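Local coordinates for protein zinc chaperone AztD (Citrobacter koseri, PDB 6CMK) that acts as a periplasmic zinc chaperone of the AztABCD transport system, passing one zinc ion directly to the solute-binding protein AztC, at residues 226-231 with 257-262; 248-253 with 289-294; 299-304 with 352-357; 163-168 with 182-187. All blocks are in the same frame, centred on the assembly; numbering follows the deposited sequence.

Contact 1: residues 226-231 with 257-262; sequences ALSCET and GSTSTL
Ser228 and Thr259 lie side by side where the end of strand 224-228 passes the loop leading into strand 262-264; their CA atoms are 5.8 Å apart and the two chains run nearly antiparallel, 158° between their directions, yet no hydrogen bond joins them directly. Ser228 carries the middle. Its chi1 of 49° sets OG between the backbone N and the carbonyl carbon, 3.3 Å from Thr259 O, while the hydrogen bond of that hydroxyl goes to His216 O. Thr259 brings its methyl to the contact, CG2 3.7 Å from Ser228 OG, and its OG1 bonds to Asn274 O. Toward Ala226, Leu262 CD1 packs on the backbone, 3.6 Å from Ala226 O, and on the methyl, 4.0 Å from Ala226 CB. At the other end, Ser258 CB packs 3.8 Å from Cys229 O. Among the bonds to its surroundings are the Cys229-Cys212 disulfide and that of Ser260 O with ND1 of His216, a ligand of the high-affinity zinc site 1, consistent with a second-shell role for this carbonyl. The whole lies between strand 224-228 of one propeller blade and the approach to strand 262-264 of the next, with Leu262 also reaching Ala219 on strand 218-221.

Contact 2: residues 248-253 with 289-294; sequences LPYAKT and DSFRLI. With EDO (1,2-ethanediol), chain K.
The ring of Phe291 points into the bend made by residues 248-251 and meets four consecutive residues there. Its chi1 of -64° places CG anti to the carbonyl carbon, beside the backbone N. One face is covered by backbone: Ala251 N stands 3.6 Å above the ring plane, displaced toward the rim, and Tyr250 CA lies 4.3 Å from the Phe291 ring centroid, 26° off the normal, a CH-pi contact. Leu248 comes tip to tip with the phenyl, CG 3.8 Å from Phe291 CE2, whereas the Tyr250 side chain crosses it obliquely, CD1 3.9 Å from Phe291 CE1. The methyl of Ala251 fills the near end, CB 3.6 Å from Phe291 CD2. In the beta propeller, strands 244-249 and 291-295 are each the last of the four in their own blade, so this aromatic joins the outermost strands of consecutive blades, with Val283 of strand 279-283 touching both Leu248 and Phe291. Polar links lie around the packing. A water donates to Phe291 O at 3.1 Å and also binds Thr253 OG1. The same carbonyl accepts from Arg292 NH1 at 2.8 Å, the donor lying above the carbonyl plane; the guanidinium also grips Asp289 OD1 with NH1 and NH2 in a salt bridge. On segment 248-253, O1 of an ethanediol, probably from the crystallisation liquor, donates to Ala251 O at 2.6 Å.

Contact 3: residues 299-304 with 352-357; sequences RRVHFV and RPRIAV
Arg352 begins the contact with its aliphatic root, CB 3.7 Å from Val301 CG1, while its NH1 bonds to Trp348 O. Next comes Pro353, which contributes its carbonyl: Pro353 O is 3.4 Å from the same methyl, Val301 CG1. That oxygen also accepts a hydrogen bond from Arg354 NH1 at 2.9 Å, so the guanidinium folds back over its own chain, and a water that accepts from Arg354 NH1 donates in turn to Val301 O. Arg354 is bent at chi2 (-69°), which turns CD over the His302 ring. CD sits above the ring centre, 3.5 Å from the His302 ring centroid and close to its normal, a CH-pi contact in which the two side chains cross at about a right angle. Ile355 meets the edge of the same imidazole: its N donates to His302 ND1 at 3.0 Å, nearly straight at 171°. ND1 is therefore an acceptor, consistent with any ring proton of a neutral His302 residing on NE2. Further on, Val304 CG1 lies 3.2 Å from Ile355 O, and Val304 CG2 rests 3.6 Å from Ile355 CG2. Val357 closes the series, its CG2 4.2 Å from Val304 CG2. Strands 300-304 and 355-357 run 17° from parallel, as first strands of consecutive propeller blades; Val301 and His302, both facing Phe316, form a classic beta bulge.

Contact 4: residues 163-168 with 182-187; sequences NVVAPH and SIPNPD
His168 and Ser182 meet at the tight end of a contact between two consecutive blades of the beta propeller, where the connection from strand 160-163 to strand 172-174 passes the end of strand 178-183. Chi1 of 64° places CG of His168 between the backbone N and the carbonyl carbon. Two bonds then fix the ring's rotation. ND1 donates to Ala166 O at 2.8 Å, almost straight at 168° and in the ring plane, and NE2 shares a 2.8 Å hydrogen bond with Ser182 OG, which is also bonded to Val171 N. Pro184 covers one face of the imidazole, its CB 3.5 Å from His168 ND1, the two side chains crossing at about a right angle. Trp137 adds an edge-to-face ring contact to this buried histidine, the chain neighbour of the zinc ligand His169. The outer part is looser and more exposed to solvent. Here Val165 CG1 only brushes Pro184 CG at 4.0 Å, and Ala166 CB approaches that same CG of Pro184 to 4.1 Å. The chain turns at Val165, which has a positive phi of 84°, where an Asx turn closes, Val165 N donating to Asn163 OD1 at 2.8 Å. A water also links the segments, donating to Val164 O at 2.9 Å and to Ser182 O at 2.8 Å.

Along the chain contact 4 closes first; contacts 1 and 2 then interleave, their segments alternating, and contact 3 follows. All four join consecutive blades of the propeller, at different depths: contact 3 lies about 12 Å from the chain centre, contact 1 about 15 Å, contacts 2 and 4 about 22 and 23 Å. Contacts 1 and 2 bridge the same pair of blades, centres 12 Å apart, and meet through Tyr250 OH, which probably bonds both Cys229 O and Thr259 N. Contact 1 also touches contact 3, where Phe303 packs on Thr261. Contact 4 stands apart, yet it and contact 1 both adjoin ligands of the His126-His169-His216 zinc site, so packing between blades borders that site from two places.

Contact 1: residues 226-231 with 257-262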
# COMPACT_ATOMS: atom_id res chain seq x y z
N ALA B 226 -16.62 -4.14 8.63
CA ALA B 226 -17.99 -4.62 8.67
C ALA B 226 -18.20 -5.61 9.81
O ALA B 226 -17.35 -6.47 10.06
CB ALA B 226 -18.39 -5.28 7.36
N LEU B 227 -19.34 -5.47 10.49
CA LEU B 227 -19.82 -6.43 11.48
C LEU B 227 -21.21 -6.86 11.03
O LEU B 227 -22.05 -6.02 10.70
CB LEU B 227 -19.89 -5.82 12.89
CG LEU B 227 -18.63 -5.12 13.42
CD1 LEU B 227 -18.93 -4.47 14.77
CD2 LEU B 227 -17.47 -6.09 13.55
N SER B 228 -21.46 -8.16 11.00
CA SER B 228 -22.73 -8.67 10.51
C SER B 228 -23.64 -9.10 11.66
O SER B 228 -23.17 -9.53 12.71
CB SER B 228 -22.51 -9.85 9.56
OG SER B 228 -21.63 -10.80 10.12
N CYS B 229 -24.94 -8.96 11.43
CA CYS B 229 -25.92 -9.37 12.43
C CYS B 229 -27.20 -9.79 11.70
O CYS B 229 -27.20 -9.99 10.48
CB CYS B 229 -26.15 -8.24 13.43
SG CYS B 229 -27.25 -6.98 12.84
N GLU B 230 -28.29 -9.94 12.46
CA GLU B 230 -29.53 -10.46 11.89
C GLU B 230 -30.23 -9.46 10.96
O GLU B 230 -31.00 -9.89 10.10
CB GLU B 230 -30.47 -10.89 13.01
CG GLU B 230 -29.88 -11.98 13.90
CD GLU B 230 -30.70 -12.28 15.15
OE1 GLU B 230 -31.66 -11.52 15.45
OE2 GLU B 230 -30.39 -13.27 15.83
N THR B 231 -29.97 -8.16 11.10
CA THR B 231 -30.66 -7.16 10.29
C THR B 231 -29.84 -6.62 9.13
O THR B 231 -30.41 -6.00 8.23
CB THR B 231 -31.10 -5.98 11.16
OG1 THR B 231 -29.96 -5.37 11.78
CG2 THR B 231 -32.09 -6.43 12.23
N GLY B 257 -32.46 -14.92 5.44
CA GLY B 257 -31.16 -15.35 5.88
C GLY B 257 -30.43 -14.21 6.56
O GLY B 257 -30.94 -13.09 6.66
N SER B 258 -29.24 -14.52 7.04
CA SER B 258 -28.36 -13.49 7.58
C SER B 258 -26.94 -14.03 7.58
O SER B 258 -26.70 -15.23 7.38
CB SER B 258 -28.78 -13.05 8.99
OG SER B 258 -28.52 -14.07 9.94
N THR B 259 -26.00 -13.13 7.81
CA THR B 259 -24.58 -13.42 7.74
C THR B 259 -24.00 -13.54 9.15
O THR B 259 -24.28 -12.71 10.02
CB THR B 259 -23.85 -12.30 6.99
OG1 THR B 259 -24.34 -12.24 5.64
CG2 THR B 259 -22.35 -12.56 6.98
N SER B 260 -23.19 -14.58 9.36
CA SER B 260 -22.46 -14.75 10.60
C SER B 260 -20.95 -14.84 10.42
O SER B 260 -20.23 -14.94 11.41
CB SER B 260 -22.96 -16.00 11.34
OG SER B 260 -22.80 -17.17 10.56
N THR B 261 -20.44 -14.81 9.18
CA THR B 261 -19.01 -14.86 8.93
C THR B 261 -18.72 -14.01 7.70
O THR B 261 -19.46 -14.09 6.72
CB THR B 261 -18.53 -16.30 8.67
OG1 THR B 261 -19.11 -17.18 9.64
CG2 THR B 261 -17.01 -16.39 8.74
N LEU B 262 -17.66 -13.20 7.77
CA LEU B 262 -17.32 -12.26 6.71
C LEU B 262 -15.85 -12.36 6.30
O LEU B 262 -14.98 -12.67 7.12
CB LEU B 262 -17.56 -10.81 7.12
CG LEU B 262 -19.00 -10.35 7.31
CD1 LEU B 262 -19.02 -9.12 8.19
CD2 LEU B 262 -19.65 -10.09 5.97

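Contact 2: residues 248-253 with 289-294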
# COMPACT_ATOMS: atom_id res chain seq x y z
N LEU B 248 -26.23 -0.94 7.36
CA LEU B 248 -26.69 -1.27 6.02
C LEU B 248 -27.59 -2.50 6.11
O LEU B 248 -27.09 -3.62 6.30
CB LEU B 248 -25.50 -1.54 5.10
CG LEU B 248 -25.83 -2.02 3.68
CD1 LEU B 248 -26.65 -0.98 2.94
CD2 LEU B 248 -24.54 -2.34 2.94
N PRO B 249 -28.90 -2.36 6.01
CA PRO B 249 -29.77 -3.54 6.11
C PRO B 249 -29.63 -4.43 4.89
O PRO B 249 -29.33 -3.97 3.79
CB PRO B 249 -31.18 -2.95 6.21
CG PRO B 249 -31.08 -1.59 5.65
CD PRO B 249 -29.67 -1.11 5.84
N TYR B 250 -29.84 -5.74 5.11
CA TYR B 250 -29.87 -6.66 3.99
C TYR B 250 -30.88 -6.19 2.96
O TYR B 250 -32.00 -5.81 3.30
CB TYR B 250 -30.23 -8.08 4.46
CG TYR B 250 -29.21 -8.67 5.40
CD1 TYR B 250 -27.91 -8.92 4.99
CD2 TYR B 250 -29.54 -8.97 6.71
CE1 TYR B 250 -26.97 -9.45 5.84
CE2 TYR B 250 -28.61 -9.50 7.58
CZ TYR B 250 -27.32 -9.74 7.15
OH TYR B 250 -26.38 -10.26 8.01
N ALA B 251 -30.48 -6.23 1.69
CA ALA B 251 -31.36 -5.87 0.59
C ALA B 251 -32.67 -6.65 0.68
O ALA B 251 -32.69 -7.83 1.03
CB ALA B 251 -30.67 -6.14 -0.75
N LYS B 252 -33.76 -5.97 0.33
CA LYS B 252 -35.08 -6.58 0.35
C LYS B 252 -35.26 -7.59 -0.77
O LYS B 252 -36.20 -8.38 -0.73
CB LYS B 252 -36.14 -5.48 0.26
CG LYS B 252 -36.06 -4.46 1.38
CD LYS B 252 -36.46 -5.07 2.71
CE LYS B 252 -37.97 -5.13 2.82
NZ LYS B 252 -38.41 -6.13 3.84
N THR B 253 -34.37 -7.56 -1.76
CA THR B 253 -34.35 -8.54 -2.84
C THR B 253 -33.72 -9.86 -2.43
O THR B 253 -33.76 -10.81 -3.22
CB THR B 253 -33.59 -7.96 -4.03
OG1 THR B 253 -32.29 -7.54 -3.60
CG2 THR B 253 -34.34 -6.78 -4.62
N ASP B 289 -26.58 -0.21 -4.81
CA ASP B 289 -26.99 -1.56 -5.22
C ASP B 289 -26.02 -2.55 -4.58
O ASP B 289 -25.15 -3.15 -5.22
CB ASP B 289 -27.01 -1.67 -6.74
CG ASP B 289 -28.21 -2.45 -7.25
OD1 ASP B 289 -28.15 -3.69 -7.24
OD2 ASP B 289 -29.21 -1.81 -7.64
N SER B 290 -26.18 -2.73 -3.27
CA SER B 290 -25.09 -3.22 -2.45
C SER B 290 -24.94 -4.74 -2.47
O SER B 290 -23.83 -5.22 -2.28
CB SER B 290 -25.26 -2.74 -1.01
OG SER B 290 -25.30 -1.32 -0.96
N PHE B 291 -26.02 -5.51 -2.71
CA PHE B 291 -26.00 -6.95 -2.40
C PHE B 291 -26.26 -7.82 -3.62
O PHE B 291 -27.17 -7.54 -4.41
CB PHE B 291 -27.05 -7.31 -1.36
CG PHE B 291 -26.83 -6.70 -0.02
CD1 PHE B 291 -26.22 -7.42 1.00
CD2 PHE B 291 -27.27 -5.42 0.25
CE1 PHE B 291 -26.04 -6.87 2.25
CE2 PHE B 291 -27.09 -4.86 1.50
CZ PHE B 291 -26.48 -5.58 2.50
N ARG B 292 -25.51 -8.92 -3.73
CA ARG B 292 -25.79 -9.97 -4.70
C ARG B 292 -25.65 -11.33 -4.04
O ARG B 292 -24.68 -11.59 -3.32
CB ARG B 292 -24.85 -9.89 -5.90
CG ARG B 292 -25.06 -8.67 -6.76
CD ARG B 292 -26.38 -8.76 -7.53
NE ARG B 292 -26.58 -7.63 -8.43
CZ ARG B 292 -27.19 -6.50 -8.09
NH1 ARG B 292 -27.66 -6.32 -6.86
NH2 ARG B 292 -27.32 -5.53 -8.99
N LEU B 293 -26.60 -12.21 -4.32
CA LEU B 293 -26.64 -13.57 -3.77
C LEU B 293 -26.00 -14.55 -4.75
O LEU B 293 -26.30 -14.51 -5.95
CB LEU B 293 -28.08 -13.98 -3.50
CG LEU B 293 -28.33 -15.38 -2.94
CD1 LEU B 293 -28.06 -15.40 -1.45
CD2 LEU B 293 -29.75 -15.84 -3.24
N ILE B 294 -25.14 -15.43 -4.25
CA ILE B 294 -24.66 -16.57 -5.03
C ILE B 294 -25.09 -17.85 -4.32
O ILE B 294 -24.83 -18.03 -3.12
CB ILE B 294 -23.14 -16.56 -5.24
CG1 ILE B 294 -22.73 -15.33 -6.04
CG2 ILE B 294 -22.70 -17.85 -5.95
CD1 ILE B 294 -21.25 -15.18 -6.23
C1 EDO K . -34.89 -9.08 4.05
O1 EDO K . -33.73 -8.81 3.24
C2 EDO K . -34.51 -8.94 5.53
O2 EDO K . -34.90 -10.13 6.23
O HOH W 1 -29.85 -8.94 -3.87

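Contact 3: residues 299-304 with 352-357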
# COMPACT_ATOMS: atom_id res chain seq x y z
N ARG B 299 -22.70 -27.23 0.51
CA ARG B 299 -22.48 -26.33 1.64
C ARG B 299 -21.05 -25.81 1.69
O ARG B 299 -20.09 -26.48 1.31
CB ARG B 299 -22.82 -27.05 2.94
CG ARG B 299 -24.31 -27.11 3.18
CD ARG B 299 -24.68 -28.07 4.28
NE ARG B 299 -24.44 -29.45 3.89
CZ ARG B 299 -24.62 -30.49 4.70
NH1 ARG B 299 -25.04 -30.30 5.94
NH2 ARG B 299 -24.37 -31.72 4.25
N ARG B 300 -20.93 -24.58 2.17
CA ARG B 300 -19.65 -23.88 2.24
C ARG B 300 -18.79 -24.42 3.38
O ARG B 300 -19.26 -24.59 4.51
CB ARG B 300 -19.91 -22.39 2.44
CG ARG B 300 -18.68 -21.53 2.51
CD ARG B 300 -19.08 -20.09 2.76
NE ARG B 300 -19.53 -19.99 4.13
CZ ARG B 300 -18.72 -19.88 5.17
NH1 ARG B 300 -17.41 -19.80 4.99
NH2 ARG B 300 -19.23 -19.85 6.39
N VAL B 301 -17.52 -24.70 3.07
CA VAL B 301 -16.52 -25.07 4.06
C VAL B 301 -15.66 -23.87 4.47
O VAL B 301 -15.38 -23.69 5.66
CB VAL B 301 -15.63 -26.21 3.51
CG1 VAL B 301 -14.45 -26.49 4.44
CG2 VAL B 301 -16.46 -27.48 3.28
N HIS B 302 -15.24 -23.06 3.50
CA HIS B 302 -14.32 -21.96 3.77
C HIS B 302 -14.36 -20.99 2.60
O HIS B 302 -14.73 -21.37 1.49
CB HIS B 302 -12.90 -22.49 3.98
CG HIS B 302 -11.95 -21.47 4.53
ND1 HIS B 302 -10.71 -21.22 3.98
CD2 HIS B 302 -12.07 -20.63 5.59
CE1 HIS B 302 -10.10 -20.28 4.69
NE2 HIS B 302 -10.91 -19.91 5.67
N PHE B 303 -14.00 -19.73 2.84
CA PHE B 303 -13.77 -18.83 1.73
C PHE B 303 -12.67 -17.83 2.07
O PHE B 303 -12.36 -17.59 3.24
CB PHE B 303 -15.06 -18.14 1.24
CG PHE B 303 -15.92 -17.45 2.31
CD1 PHE B 303 -15.45 -17.11 3.57
CD2 PHE B 303 -17.25 -17.15 2.00
CE1 PHE B 303 -16.28 -16.48 4.49
CE2 PHE B 303 -18.08 -16.53 2.90
CZ PHE B 303 -17.60 -16.19 4.15
N VAL B 304 -12.03 -17.31 1.02
CA VAL B 304 -10.99 -16.29 1.14
C VAL B 304 -11.02 -15.43 -0.11
O VAL B 304 -11.49 -15.85 -1.17
CB VAL B 304 -9.56 -16.88 1.30
CG1 VAL B 304 -9.43 -17.83 2.49
CG2 VAL B 304 -9.09 -17.57 0.00
N ARG B 352 -11.39 -29.88 8.26
CA ARG B 352 -11.79 -29.61 6.89
C ARG B 352 -10.81 -28.68 6.20
O ARG B 352 -10.08 -27.93 6.86
CB ARG B 352 -13.20 -29.03 6.81
CG ARG B 352 -14.21 -29.96 7.45
CD ARG B 352 -15.58 -29.84 6.84
NE ARG B 352 -16.52 -30.66 7.60
CZ ARG B 352 -16.95 -30.35 8.81
NH1 ARG B 352 -16.55 -29.24 9.41
NH2 ARG B 352 -17.80 -31.16 9.44
N PRO B 353 -10.78 -28.69 4.87
CA PRO B 353 -9.87 -27.82 4.12
C PRO B 353 -10.02 -26.34 4.43
O PRO B 353 -11.10 -25.84 4.75
CB PRO B 353 -10.24 -28.13 2.67
CG PRO B 353 -10.65 -29.57 2.73
CD PRO B 353 -11.44 -29.68 4.00
N ARG B 354 -8.89 -25.63 4.30
CA ARG B 354 -8.81 -24.18 4.38
C ARG B 354 -7.98 -23.68 3.20
O ARG B 354 -7.05 -24.37 2.75
CB ARG B 354 -8.19 -23.72 5.71
CG ARG B 354 -9.00 -24.13 6.96
CD ARG B 354 -10.30 -23.35 6.97
NE ARG B 354 -11.13 -23.55 8.15
CZ ARG B 354 -12.17 -24.38 8.24
NH1 ARG B 354 -12.51 -25.14 7.21
NH2 ARG B 354 -12.86 -24.44 9.37
N ILE B 355 -8.34 -22.50 2.69
CA ILE B 355 -7.73 -21.89 1.51
C ILE B 355 -6.78 -20.76 1.93
O ILE B 355 -7.12 -19.96 2.80
CB ILE B 355 -8.79 -21.31 0.55
CG1 ILE B 355 -10.01 -22.21 0.35
CG2 ILE B 355 -8.14 -20.98 -0.79
CD1 ILE B 355 -11.21 -21.42 -0.22
N ALA B 356 -5.63 -20.67 1.27
CA ALA B 356 -4.80 -19.47 1.29
C ALA B 356 -4.34 -19.14 -0.13
O ALA B 356 -4.36 -19.99 -1.02
CB ALA B 356 -3.57 -19.62 2.20
N VAL B 357 -3.91 -17.90 -0.33
CA VAL B 357 -3.39 -17.45 -1.62
C VAL B 357 -2.02 -16.82 -1.41
O VAL B 357 -1.85 -15.98 -0.52
CB VAL B 357 -4.33 -16.44 -2.30
CG1 VAL B 357 -3.80 -16.08 -3.69
CG2 VAL B 357 -5.74 -16.98 -2.40
O HOH W 2 -15.26 -25.85 7.84

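Contact 4: residues 163-168 with 182-187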
# COMPACT_ATOMS: atom_id res chain seq x y z
N ASN B 163 -12.46 -2.28 28.85
CA ASN B 163 -13.58 -3.00 29.43
C ASN B 163 -14.69 -3.18 28.41
O ASN B 163 -15.04 -2.24 27.68
CB ASN B 163 -14.10 -2.25 30.66
CG ASN B 163 -15.18 -3.01 31.39
OD1 ASN B 163 -16.36 -2.87 31.09
ND2 ASN B 163 -14.78 -3.81 32.38
N VAL B 164 -15.27 -4.38 28.36
CA VAL B 164 -16.35 -4.70 27.44
C VAL B 164 -17.61 -5.11 28.19
O VAL B 164 -18.50 -5.75 27.62
CB VAL B 164 -15.90 -5.78 26.43
CG1 VAL B 164 -14.75 -5.25 25.60
CG2 VAL B 164 -15.48 -7.06 27.13
N VAL B 165 -17.68 -4.74 29.48
CA VAL B 165 -18.88 -4.76 30.32
C VAL B 165 -19.08 -6.15 30.91
O VAL B 165 -19.16 -6.31 32.14
CB VAL B 165 -20.13 -4.28 29.56
CG1 VAL B 165 -21.38 -4.46 30.43
CG2 VAL B 165 -20.00 -2.82 29.18
N ALA B 166 -19.19 -7.17 30.06
CA ALA B 166 -19.38 -8.52 30.54
C ALA B 166 -18.74 -9.49 29.56
O ALA B 166 -18.78 -9.24 28.34
CB ALA B 166 -20.86 -8.87 30.72
N PRO B 167 -18.13 -10.57 30.05
CA PRO B 167 -17.58 -11.57 29.14
C PRO B 167 -18.64 -12.09 28.17
O PRO B 167 -19.73 -12.50 28.58
CB PRO B 167 -17.09 -12.68 30.08
CG PRO B 167 -16.85 -11.99 31.37
CD PRO B 167 -17.86 -10.90 31.46
N HIS B 168 -18.32 -12.06 26.89
CA HIS B 168 -19.19 -12.64 25.88
C HIS B 168 -18.35 -12.97 24.66
O HIS B 168 -17.18 -12.59 24.57
CB HIS B 168 -20.36 -11.72 25.53
CG HIS B 168 -19.96 -10.42 24.90
ND1 HIS B 168 -19.50 -9.35 25.63
CD2 HIS B 168 -20.01 -10.00 23.61
CE1 HIS B 168 -19.26 -8.33 24.81
NE2 HIS B 168 -19.55 -8.71 23.58
N SER B 182 -18.38 -4.96 20.68
CA SER B 182 -19.71 -5.51 20.73
C SER B 182 -20.30 -5.34 22.12
O SER B 182 -19.57 -5.25 23.12
CB SER B 182 -19.66 -6.98 20.35
OG SER B 182 -18.73 -7.66 21.16
N ILE B 183 -21.62 -5.29 22.18
CA ILE B 183 -22.38 -5.04 23.40
C ILE B 183 -22.95 -6.37 23.87
O ILE B 183 -23.65 -7.03 23.10
CB ILE B 183 -23.51 -4.02 23.14
CG1 ILE B 183 -22.93 -2.68 22.67
CG2 ILE B 183 -24.38 -3.86 24.37
CD1 ILE B 183 -23.96 -1.79 22.02
N PRO B 184 -22.68 -6.81 25.10
CA PRO B 184 -23.24 -8.09 25.54
C PRO B 184 -24.75 -8.00 25.67
O PRO B 184 -25.32 -6.95 25.98
CB PRO B 184 -22.58 -8.33 26.90
CG PRO B 184 -22.26 -6.94 27.40
CD PRO B 184 -21.90 -6.15 26.17
N ASN B 185 -25.41 -9.13 25.45
CA ASN B 185 -26.84 -9.23 25.68
C ASN B 185 -27.11 -8.95 27.16
O ASN B 185 -26.55 -9.64 28.02
CB ASN B 185 -27.34 -10.61 25.29
CG ASN B 185 -28.84 -10.76 25.50
OD1 ASN B 185 -29.36 -10.49 26.57
ND2 ASN B 185 -29.53 -11.21 24.45
N PRO B 186 -27.92 -7.95 27.49
CA PRO B 186 -28.03 -7.52 28.89
C PRO B 186 -28.79 -8.49 29.78
O PRO B 186 -28.74 -8.33 31.01
CB PRO B 186 -28.75 -6.17 28.80
CG PRO B 186 -29.50 -6.23 27.51
CD PRO B 186 -28.61 -7.02 26.58
N ASP B 187 -29.49 -9.47 29.21
CA ASP B 187 -30.25 -10.43 30.00
C ASP B 187 -29.55 -11.77 30.15
O ASP B 187 -29.80 -12.48 31.13
CB ASP B 187 -31.63 -10.65 29.37
CG ASP B 187 -32.42 -9.36 29.22
OD1 ASP B 187 -32.45 -8.57 30.18
OD2 ASP B 187 -32.99 -9.14 28.13
O HOH W 3 -19.08 -3.86 25.49